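Local coordinates for protein RNA 2'-o-ribose methyltransferase (Thermus thermophilus, PDB 1IPA) that probably transfers methyl groups from S-adenosylmethionine to the 2'-hydroxyl of ribose in RNA, as a knotted member of the SpoU (TrmH) family, at residues 117-122 against 212-217; 145-150 against 169-174; 189-194 against 208-213; 200-205 against 234-239. All coordinates share one frame; numbering follows the deposited sequence.

Three of the four contacts are neighbouring strand pairs in one six-stranded parallel sheet, built out of sequence order. Contact 2 pairs 171-174 with 144-148, contact 1 pairs 117-122 with 210-214, and contact 3 pairs 210-214 with 190-193. Strands 144-148 and 117-122 are adjacent, so the pairs run on continuously. The centres of contacts 1 and 2 lie about 10 Å apart, those of contacts 1 and 3 about 8 Å. Along the chain contact 2 lies between the segments of contact 1 and closes before contact 3 opens; contacts 1 and 3 share Ile212 and Ala213. Contact 4 joins loops beyond the strands; its segments alternate with those of contacts 1 and 3, consistent with a knotted methyltransferase domain.

Contact 1: 117-122 against 212-217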
# COMPACT_ATOMS: atom_id res chain seq x y z
N LEU A 117 -0.55 -16.30 3.87
CA LEU A 117 -1.84 -15.74 3.49
C LEU A 117 -1.47 -14.68 2.45
O LEU A 117 -0.88 -13.66 2.77
CB LEU A 117 -2.55 -15.09 4.68
CG LEU A 117 -3.85 -14.36 4.35
CD1 LEU A 117 -4.86 -15.30 3.69
CD2 LEU A 117 -4.43 -13.77 5.63
N ILE A 118 -1.81 -14.95 1.20
CA ILE A 118 -1.46 -14.06 0.10
C ILE A 118 -2.65 -13.42 -0.60
O ILE A 118 -3.64 -14.09 -0.93
CB ILE A 118 -0.62 -14.83 -0.94
CG1 ILE A 118 0.75 -15.17 -0.33
CG2 ILE A 118 -0.45 -14.03 -2.21
CD1 ILE A 118 1.49 -16.27 -1.06
N LEU A 119 -2.55 -12.12 -0.84
CA LEU A 119 -3.61 -11.40 -1.53
C LEU A 119 -3.15 -11.06 -2.94
O LEU A 119 -2.11 -10.45 -3.11
CB LEU A 119 -3.97 -10.10 -0.80
CG LEU A 119 -4.96 -9.18 -1.54
CD1 LEU A 119 -6.28 -9.91 -1.68
CD2 LEU A 119 -5.15 -7.88 -0.76
N VAL A 120 -3.90 -11.48 -3.94
CA VAL A 120 -3.55 -11.18 -5.31
C VAL A 120 -4.55 -10.14 -5.81
O VAL A 120 -5.74 -10.41 -5.92
CB VAL A 120 -3.62 -12.43 -6.21
CG1 VAL A 120 -3.22 -12.08 -7.64
CG2 VAL A 120 -2.70 -13.51 -5.68
N ALA A 121 -4.06 -8.93 -6.10
CA ALA A 121 -4.92 -7.87 -6.59
C ALA A 121 -4.75 -7.73 -8.09
O ALA A 121 -3.64 -7.54 -8.59
CB ALA A 121 -4.59 -6.57 -5.88
N VAL A 122 -5.87 -7.81 -8.81
CA VAL A 122 -5.87 -7.72 -10.26
C VAL A 122 -6.57 -6.45 -10.75
O VAL A 122 -7.67 -6.12 -10.29
CB VAL A 122 -6.61 -8.93 -10.88
CG1 VAL A 122 -6.61 -8.83 -12.40
CG2 VAL A 122 -5.95 -10.23 -10.42
N ILE A 212 -5.57 -15.46 -2.48
CA ILE A 212 -6.90 -14.97 -2.78
C ILE A 212 -6.84 -13.82 -3.77
O ILE A 212 -6.24 -12.78 -3.50
CB ILE A 212 -7.61 -14.48 -1.51
CG1 ILE A 212 -7.58 -15.58 -0.45
CG2 ILE A 212 -9.05 -14.08 -1.85
CD1 ILE A 212 -8.16 -15.17 0.89
N ALA A 213 -7.49 -14.01 -4.92
CA ALA A 213 -7.50 -13.00 -5.95
C ALA A 213 -8.78 -12.16 -5.93
O ALA A 213 -9.85 -12.65 -5.63
CB ALA A 213 -7.34 -13.65 -7.30
N VAL A 214 -8.63 -10.88 -6.26
CA VAL A 214 -9.75 -9.95 -6.34
C VAL A 214 -9.50 -9.05 -7.56
O VAL A 214 -8.36 -8.65 -7.81
CB VAL A 214 -9.86 -9.08 -5.07
CG1 VAL A 214 -10.97 -8.07 -5.23
CG2 VAL A 214 -10.15 -9.95 -3.87
N GLY A 215 -10.54 -8.76 -8.32
CA GLY A 215 -10.37 -7.93 -9.49
C GLY A 215 -10.80 -6.50 -9.22
O GLY A 215 -11.02 -6.15 -8.06
N PRO A 216 -10.92 -5.66 -10.26
CA PRO A 216 -11.33 -4.26 -10.08
C PRO A 216 -12.74 -4.28 -9.50
O PRO A 216 -13.44 -5.27 -9.65
CB PRO A 216 -11.30 -3.70 -11.50
CG PRO A 216 -10.29 -4.58 -12.20
CD PRO A 216 -10.65 -5.95 -11.68
N GLU A 217 -13.15 -3.19 -8.85
CA GLU A 217 -14.49 -3.16 -8.27
C GLU A 217 -15.59 -3.05 -9.32
O GLU A 217 -16.71 -3.51 -9.10
CB GLU A 217 -14.61 -2.01 -7.26
CG GLU A 217 -14.64 -0.63 -7.86
CD GLU A 217 -14.80 0.44 -6.80
OE1 GLU A 217 -13.86 0.64 -6.01
OE2 GLU A 217 -15.87 1.08 -6.75
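Leu119 and Val214 form the apolar centre on one face of two parallel strands. With CG anti to the backbone N (chi1 173°), Leu119 swings CD1 across the seam to lie 3.4 Å from Ile212 O, and the same methyl comes within 4.4 Å of Val214 CG2. Further back on this face the tips of Leu117 and Ile212 meet through CD1 and CD1. Leu253 of helix 246-261 covers Ile212 and Val214. On the reverse face Val120 CB and Ala213 CB sit 4.1 Å apart, with Val179 of helix 176-185 over Val120. Between the faces runs the polar ladder. Ile212 N donates to Ile118 O, and Val120 N to Ile212 O at 2.7 Å, a nearly straight bond whose donor stands above the carbonyl plane. Val214 N then reaches Val120 O, and Val122 N reaches Val214 O at 2.8 Å. The ladder stops at Pro216, which has no N-H to offer; its CD instead rests 3.3 Å from Val122 O. Buried peptide groups thus satisfied by a neighbour more than 90 residues on illustrate the parallel sheet of a Rossmann-like SpoU methyltransferase domain, where sequence-distant strands lie side by side.

Contact 2: 145-150 against 169-174; sequences VLVAGG and LRTLAA
A beta-alpha-beta unit, strand 144-148, helix 156-161 and strand 171-174, closes here by pairing its two strands in parallel. Val145 N donates a hydrogen bond to Arg170 O, Leu172 N to Val145 O, and Val147 N to Leu172 O at 2.6 Å, the shortest of the set; Ala174 N to Val147 O, at 3.2 Å, is more bent. Leu146 and Leu172 project from one face side by side, each CG beside its backbone N, so that CD2 meets CD2 at 3.6 Å. From the other face rise Val147 and Thr171, also pointing the same way, with CG2 to CG2 at 4.2 Å. The Thr171 torsion (chi1 -52°) turns this methyl to Val147 and sends OG1 back along its own segment to donate to Leu169 O at 2.7 Å. An alanine here would remove that hydroxyl bond and the methyl beside Val147, and would probably leave the entry to the strand less well fixed. Leu169 crosses Val145 at about a right angle, CD2 against CG2. Strand 171-174 is outermost within this chain; helix 127-140 packs on Val145, Leu169 and Thr171, helix 176-185 touches Leu146 and Ala174 on the other face, and strand 117-122 flanks 144-148.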
# COMPACT_ATOMS: atom_id res chain seq x y z
N VAL A 145 1.35 -9.22 -0.82
CA VAL A 145 0.32 -8.75 -1.73
C VAL A 145 0.92 -8.80 -3.11
O VAL A 145 1.91 -8.12 -3.39
CB VAL A 145 -0.11 -7.30 -1.45
CG1 VAL A 145 -1.08 -6.83 -2.53
CG2 VAL A 145 -0.75 -7.20 -0.09
N LEU A 146 0.36 -9.63 -3.97
CA LEU A 146 0.88 -9.73 -5.31
C LEU A 146 -0.04 -8.92 -6.20
O LEU A 146 -1.22 -9.23 -6.33
CB LEU A 146 0.94 -11.19 -5.77
CG LEU A 146 1.68 -12.12 -4.82
CD1 LEU A 146 1.76 -13.51 -5.42
CD2 LEU A 146 3.08 -11.56 -4.54
N VAL A 147 0.52 -7.87 -6.78
CA VAL A 147 -0.24 -7.00 -7.66
C VAL A 147 0.02 -7.36 -9.13
O VAL A 147 1.16 -7.30 -9.60
CB VAL A 147 0.14 -5.53 -7.44
CG1 VAL A 147 -0.66 -4.64 -8.39
CG2 VAL A 147 -0.12 -5.14 -5.98
N ALA A 148 -1.04 -7.74 -9.83
CA ALA A 148 -0.93 -8.09 -11.23
C ALA A 148 -1.14 -6.83 -12.04
O ALA A 148 -2.26 -6.55 -12.47
CB ALA A 148 -1.97 -9.14 -11.60
N GLY A 149 -0.08 -6.04 -12.23
CA GLY A 149 -0.22 -4.83 -13.02
C GLY A 149 0.48 -3.54 -12.59
O GLY A 149 -0.18 -2.51 -12.40
N GLY A 150 1.80 -3.58 -12.44
CA GLY A 150 2.52 -2.37 -12.05
C GLY A 150 2.22 -1.79 -10.68
O GLY A 150 1.06 -1.73 -10.24
N LEU A 169 5.20 -4.14 4.25
CA LEU A 169 4.45 -5.25 3.69
C LEU A 169 4.97 -5.70 2.33
O LEU A 169 4.97 -4.93 1.37
CB LEU A 169 2.97 -4.88 3.54
CG LEU A 169 2.09 -6.04 3.06
CD1 LEU A 169 2.20 -7.20 4.03
CD2 LEU A 169 0.64 -5.58 2.95
N ARG A 170 5.41 -6.96 2.23
CA ARG A 170 5.93 -7.48 0.98
C ARG A 170 4.89 -7.30 -0.13
O ARG A 170 3.87 -7.99 -0.18
CB ARG A 170 6.29 -8.96 1.11
CG ARG A 170 6.86 -9.53 -0.17
CD ARG A 170 7.02 -11.04 -0.16
NE ARG A 170 8.15 -11.50 0.66
CZ ARG A 170 8.08 -11.74 1.96
NH1 ARG A 170 6.94 -11.56 2.62
NH2 ARG A 170 9.16 -12.16 2.61
N THR A 171 5.17 -6.36 -1.02
CA THR A 171 4.27 -6.04 -2.12
C THR A 171 5.01 -6.20 -3.44
O THR A 171 5.97 -5.47 -3.70
CB THR A 171 3.78 -4.61 -1.99
OG1 THR A 171 3.25 -4.42 -0.68
CG2 THR A 171 2.71 -4.31 -3.02
N LEU A 172 4.56 -7.14 -4.27
CA LEU A 172 5.19 -7.39 -5.55
C LEU A 172 4.27 -7.24 -6.76
O LEU A 172 3.05 -7.43 -6.67
CB LEU A 172 5.79 -8.80 -5.58
CG LEU A 172 6.70 -9.28 -4.45
CD1 LEU A 172 7.69 -8.19 -4.06
CD2 LEU A 172 5.85 -9.66 -3.27
N ALA A 173 4.87 -6.90 -7.89
CA ALA A 173 4.13 -6.72 -9.12
C ALA A 173 4.69 -7.65 -10.20
O ALA A 173 5.83 -8.13 -10.10
CB ALA A 173 4.21 -5.28 -9.59
N ALA A 174 3.87 -7.90 -11.21
CA ALA A 174 4.23 -8.75 -12.34
C ALA A 174 3.00 -8.87 -13.22
O ALA A 174 1.90 -8.51 -12.81
CB ALA A 174 4.67 -10.12 -11.84

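Contact 3: 189-194 against 208-213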
# COMPACT_ATOMS: atom_id res chain seq x y z
N PRO A 189 -2.69 -23.12 -3.54
CA PRO A 189 -4.14 -23.09 -3.81
C PRO A 189 -4.63 -21.66 -4.02
O PRO A 189 -4.20 -20.73 -3.34
CB PRO A 189 -4.74 -23.77 -2.57
CG PRO A 189 -3.69 -23.60 -1.52
CD PRO A 189 -2.40 -23.80 -2.27
N LEU A 190 -5.52 -21.49 -4.99
CA LEU A 190 -6.04 -20.18 -5.32
C LEU A 190 -7.56 -20.11 -5.22
O LEU A 190 -8.26 -20.98 -5.73
CB LEU A 190 -5.60 -19.81 -6.74
CG LEU A 190 -6.22 -18.58 -7.41
CD1 LEU A 190 -5.81 -17.30 -6.69
CD2 LEU A 190 -5.78 -18.53 -8.87
N VAL A 191 -8.05 -19.08 -4.54
CA VAL A 191 -9.49 -18.84 -4.37
C VAL A 191 -9.79 -17.53 -5.11
O VAL A 191 -9.24 -16.48 -4.78
CB VAL A 191 -9.85 -18.66 -2.87
CG1 VAL A 191 -11.33 -18.26 -2.72
CG2 VAL A 191 -9.56 -19.94 -2.10
N ALA A 192 -10.63 -17.60 -6.13
CA ALA A 192 -10.96 -16.41 -6.90
C ALA A 192 -12.31 -15.83 -6.49
O ALA A 192 -13.27 -16.57 -6.27
CB ALA A 192 -10.96 -16.73 -8.40
N THR A 193 -12.37 -14.51 -6.37
CA THR A 193 -13.58 -13.81 -5.99
C THR A 193 -14.33 -13.34 -7.24
O THR A 193 -13.75 -12.72 -8.13
CB THR A 193 -13.25 -12.58 -5.10
OG1 THR A 193 -12.45 -12.99 -3.98
CG2 THR A 193 -14.52 -11.93 -4.57
N THR A 194 -15.62 -13.66 -7.31
CA THR A 194 -16.47 -13.26 -8.43
C THR A 194 -17.90 -13.12 -7.94
O THR A 194 -18.35 -13.87 -7.07
CB THR A 194 -16.47 -14.31 -9.57
OG1 THR A 194 -16.72 -15.61 -9.03
CG2 THR A 194 -15.14 -14.32 -10.28
N PRO A 208 -4.10 -21.65 6.09
CA PRO A 208 -2.82 -20.94 6.03
C PRO A 208 -2.08 -20.81 4.70
O PRO A 208 -1.71 -19.70 4.34
CB PRO A 208 -2.00 -21.64 7.10
CG PRO A 208 -3.02 -21.76 8.17
CD PRO A 208 -4.28 -22.22 7.43
N PRO A 209 -1.82 -21.91 3.98
CA PRO A 209 -1.11 -21.70 2.71
C PRO A 209 -2.14 -21.44 1.62
O PRO A 209 -2.72 -22.40 1.12
CB PRO A 209 -0.37 -23.02 2.49
CG PRO A 209 -0.38 -23.69 3.84
CD PRO A 209 -1.73 -23.32 4.39
N VAL A 210 -2.38 -20.18 1.26
CA VAL A 210 -3.40 -19.90 0.24
C VAL A 210 -3.32 -18.50 -0.38
O VAL A 210 -2.88 -17.55 0.26
CB VAL A 210 -4.80 -20.09 0.86
CG1 VAL A 210 -5.03 -19.04 1.93
CG2 VAL A 210 -5.88 -20.04 -0.21
N ALA A 211 -3.77 -18.38 -1.62
CA ALA A 211 -3.78 -17.10 -2.34
C ALA A 211 -5.22 -16.72 -2.71
O ALA A 211 -5.98 -17.55 -3.19
CB ALA A 211 -2.95 -17.20 -3.60
N ILE A 212 -5.57 -15.46 -2.48
CA ILE A 212 -6.90 -14.97 -2.78
C ILE A 212 -6.84 -13.82 -3.77
O ILE A 212 -6.24 -12.78 -3.50
CB ILE A 212 -7.61 -14.48 -1.51
CG1 ILE A 212 -7.58 -15.58 -0.45
CG2 ILE A 212 -9.05 -14.08 -1.85
CD1 ILE A 212 -8.16 -15.17 0.89
N ALA A 213 -7.49 -14.01 -4.92
CA ALA A 213 -7.50 -13.00 -5.95
C ALA A 213 -8.78 -12.16 -5.93
O ALA A 213 -9.85 -12.65 -5.63
CB ALA A 213 -7.34 -13.65 -7.30
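Leu190 lays its CD1 methyl across the neighbouring strand, 3.5 Å from Ala211 O and 4.0 Å from Ala213 CB. CG anti to the backbone N (chi1 170°) brings this branch over the seam, and the small Ala211 and Ala213 leave it a shallow surface to rest on. Ala192 continues the same face, where Leu226 of helix 223-228 packs on it. On the opposite face Val191 and Val210 cross obliquely, CG2 to CG2 at 4.1 Å. Val210 holds CG1 in the crowded position between backbone N and carbonyl carbon (chi1 66°), which places CG2 anti to the N and lets it also approach Pro189 O. At the start of the pairing the Pro189 ring leans on the partner segment, CG 3.1 Å from Pro209 O.

The backbones are joined by a regular series: Ala211 N to Pro189 O, Val191 N to Ala211 O at 2.9 Å, and Ala213 N to Val191 O, all nearly along the C=O axes. At the far end one carbonyl is gripped twice by a single residue. Ala213 O accepts Thr193 N at 3.2 Å, from above its plane, and Thr193 OG1 at 3.1 Å, within it; the torsion that sets OG1 beside the backbone N makes the double reach possible, and the bond is likely to fix the hydroxyl's rotation. Leu253 of helix 246-261 touches both Thr193 and Ile212. Strand 231-233 binds the other edge of 190-193. Strands 190-193 and 210-214, parallel neighbours with no regular helix between them, belong to the parallel sheet of the Rossmann-like SpoU methyltransferase domain.

Contact 4: 200-205 against 234-239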
# COMPACT_ATOMS: atom_id res chain seq x y z
N LEU A 200 -20.45 -18.93 -1.14
CA LEU A 200 -20.21 -17.70 -0.40
C LEU A 200 -18.77 -17.82 0.08
O LEU A 200 -18.27 -18.93 0.28
CB LEU A 200 -21.16 -17.61 0.79
CG LEU A 200 -22.59 -17.15 0.48
CD1 LEU A 200 -23.45 -17.25 1.73
CD2 LEU A 200 -22.54 -15.71 -0.02
N TYR A 201 -18.11 -16.68 0.27
CA TYR A 201 -16.72 -16.69 0.70
C TYR A 201 -16.49 -17.38 2.04
O TYR A 201 -15.41 -17.93 2.27
CB TYR A 201 -16.14 -15.27 0.69
CG TYR A 201 -16.55 -14.36 1.82
CD1 TYR A 201 -15.67 -14.10 2.87
CD2 TYR A 201 -17.79 -13.72 1.83
CE1 TYR A 201 -16.01 -13.23 3.91
CE2 TYR A 201 -18.15 -12.84 2.87
CZ TYR A 201 -17.25 -12.60 3.89
OH TYR A 201 -17.56 -11.74 4.91
N TRP A 202 -17.49 -17.39 2.91
CA TRP A 202 -17.36 -18.04 4.22
C TRP A 202 -17.22 -19.54 4.12
O TRP A 202 -16.75 -20.18 5.05
CB TRP A 202 -18.59 -17.78 5.10
CG TRP A 202 -18.81 -16.38 5.47
CD1 TRP A 202 -18.00 -15.60 6.25
CD2 TRP A 202 -19.92 -15.57 5.09
NE1 TRP A 202 -18.56 -14.36 6.38
CE2 TRP A 202 -19.73 -14.31 5.68
CE3 TRP A 202 -21.06 -15.80 4.31
CZ2 TRP A 202 -20.65 -13.26 5.52
CZ3 TRP A 202 -21.97 -14.76 4.15
CH2 TRP A 202 -21.76 -13.51 4.76
N GLU A 203 -17.64 -20.10 3.00
CA GLU A 203 -17.60 -21.55 2.80
C GLU A 203 -16.29 -22.08 2.26
O GLU A 203 -16.04 -23.29 2.31
CB GLU A 203 -18.74 -21.97 1.87
CG GLU A 203 -20.09 -21.47 2.34
CD GLU A 203 -21.22 -21.94 1.47
OE1 GLU A 203 -21.47 -23.16 1.46
OE2 GLU A 203 -21.85 -21.09 0.80
N ALA A 204 -15.45 -21.19 1.74
CA ALA A 204 -14.16 -21.62 1.22
C ALA A 204 -13.27 -21.97 2.40
O ALA A 204 -13.49 -21.51 3.51
CB ALA A 204 -13.53 -20.51 0.41
N ASN A 205 -12.27 -22.80 2.14
CA ASN A 205 -11.31 -23.24 3.15
C ASN A 205 -10.06 -22.38 3.00
O ASN A 205 -9.25 -22.62 2.10
CB ASN A 205 -10.95 -24.72 2.91
CG ASN A 205 -9.80 -25.20 3.79
OD1 ASN A 205 -9.37 -26.34 3.67
ND2 ASN A 205 -9.32 -24.34 4.67
N ARG A 234 -17.88 -15.76 -3.63
CA ARG A 234 -18.43 -14.42 -3.73
C ARG A 234 -18.75 -13.77 -2.39
O ARG A 234 -18.96 -14.45 -1.38
CB ARG A 234 -19.70 -14.40 -4.60
CG ARG A 234 -20.96 -14.85 -3.90
CD ARG A 234 -22.18 -14.61 -4.76
NE ARG A 234 -23.39 -14.70 -3.96
CZ ARG A 234 -23.87 -15.84 -3.48
NH1 ARG A 234 -23.25 -16.98 -3.74
NH2 ARG A 234 -24.95 -15.83 -2.72
N ILE A 235 -18.75 -12.45 -2.41
CA ILE A 235 -19.06 -11.65 -1.23
C ILE A 235 -20.50 -11.20 -1.44
O ILE A 235 -20.79 -10.38 -2.30
CB ILE A 235 -18.12 -10.42 -1.13
CG1 ILE A 235 -16.69 -10.90 -0.83
CG2 ILE A 235 -18.61 -9.47 -0.05
CD1 ILE A 235 -15.64 -9.83 -0.92
N PRO A 236 -21.42 -11.76 -0.66
CA PRO A 236 -22.84 -11.42 -0.78
C PRO A 236 -23.12 -9.94 -0.62
O PRO A 236 -22.54 -9.28 0.24
CB PRO A 236 -23.49 -12.27 0.30
CG PRO A 236 -22.42 -12.33 1.37
CD PRO A 236 -21.17 -12.57 0.55
N MET A 237 -23.99 -9.42 -1.48
CA MET A 237 -24.41 -8.02 -1.47
C MET A 237 -25.89 -8.06 -1.08
O MET A 237 -26.70 -8.65 -1.79
CB MET A 237 -24.27 -7.38 -2.85
CG MET A 237 -22.83 -7.28 -3.42
SD MET A 237 -21.68 -6.26 -2.46
CE MET A 237 -20.43 -7.38 -2.21
N GLN A 238 -26.24 -7.44 0.04
CA GLN A 238 -27.61 -7.45 0.54
C GLN A 238 -28.52 -6.27 0.20
O GLN A 238 -29.70 -6.30 0.54
CB GLN A 238 -27.58 -7.61 2.06
CG GLN A 238 -27.05 -8.96 2.51
CD GLN A 238 -28.16 -9.99 2.62
OE1 GLN A 238 -29.09 -9.82 3.39
NE2 GLN A 238 -28.06 -11.06 1.84
N GLY A 239 -28.00 -5.24 -0.46
CA GLY A 239 -28.83 -4.09 -0.77
C GLY A 239 -28.77 -3.52 -2.18
O GLY A 239 -28.86 -4.26 -3.15
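This is a surface contact between two loops, one running from strand 190-193 to strand 210-214, the other from strand 231-233 to helix 246-261. A single backbone bridge joins them: Tyr201 N donates to Arg234 O at 2.9 Å, in the carbonyl plane but with a bent N-H...O angle of 140°. The same oxygen meets the edge of the Tyr201 ring, 3.5 Å from CD2, and Pro236 CD lies at that edge too. The other side chains gather round Pro236. Leu200 reaches it at about a right angle, CD2 to CD at 3.5 Å, while Trp202 crosses obliquely, CH2 to CG at 3.6 Å. Trp202 also places CD1 over one face of the Tyr201 ring, offset toward the rim.

In SpoU relatives the chain between the last strand and the C-terminal helix belongs to the trefoil knot and helps to form the cofactor pocket, and segment 234-239, by its place between strand 231-233 and helix 246-261, probably corresponds to it. Arg234 begins with CG in the crowded position (chi1 80°), after which its chain runs extended to NE. This brings the guanidinium back against Leu200, whose CD2 stands over one face, 3.6 Å above the plane, while NH1 bonds to Ala197 O. An alanine at Arg234 would lose that bond and the flat group under Leu200, and would probably leave the loop around Ala197 less firmly held. Within 200-205 a tight turn is tied by Glu203 N to Leu200 O at 3.0 Å and by Leu200 N to Glu203 OE2 at 3.2 Å, met from above the carboxylate plane. Helix 246-261 packs against Tyr201 through Leu253 and Glu256.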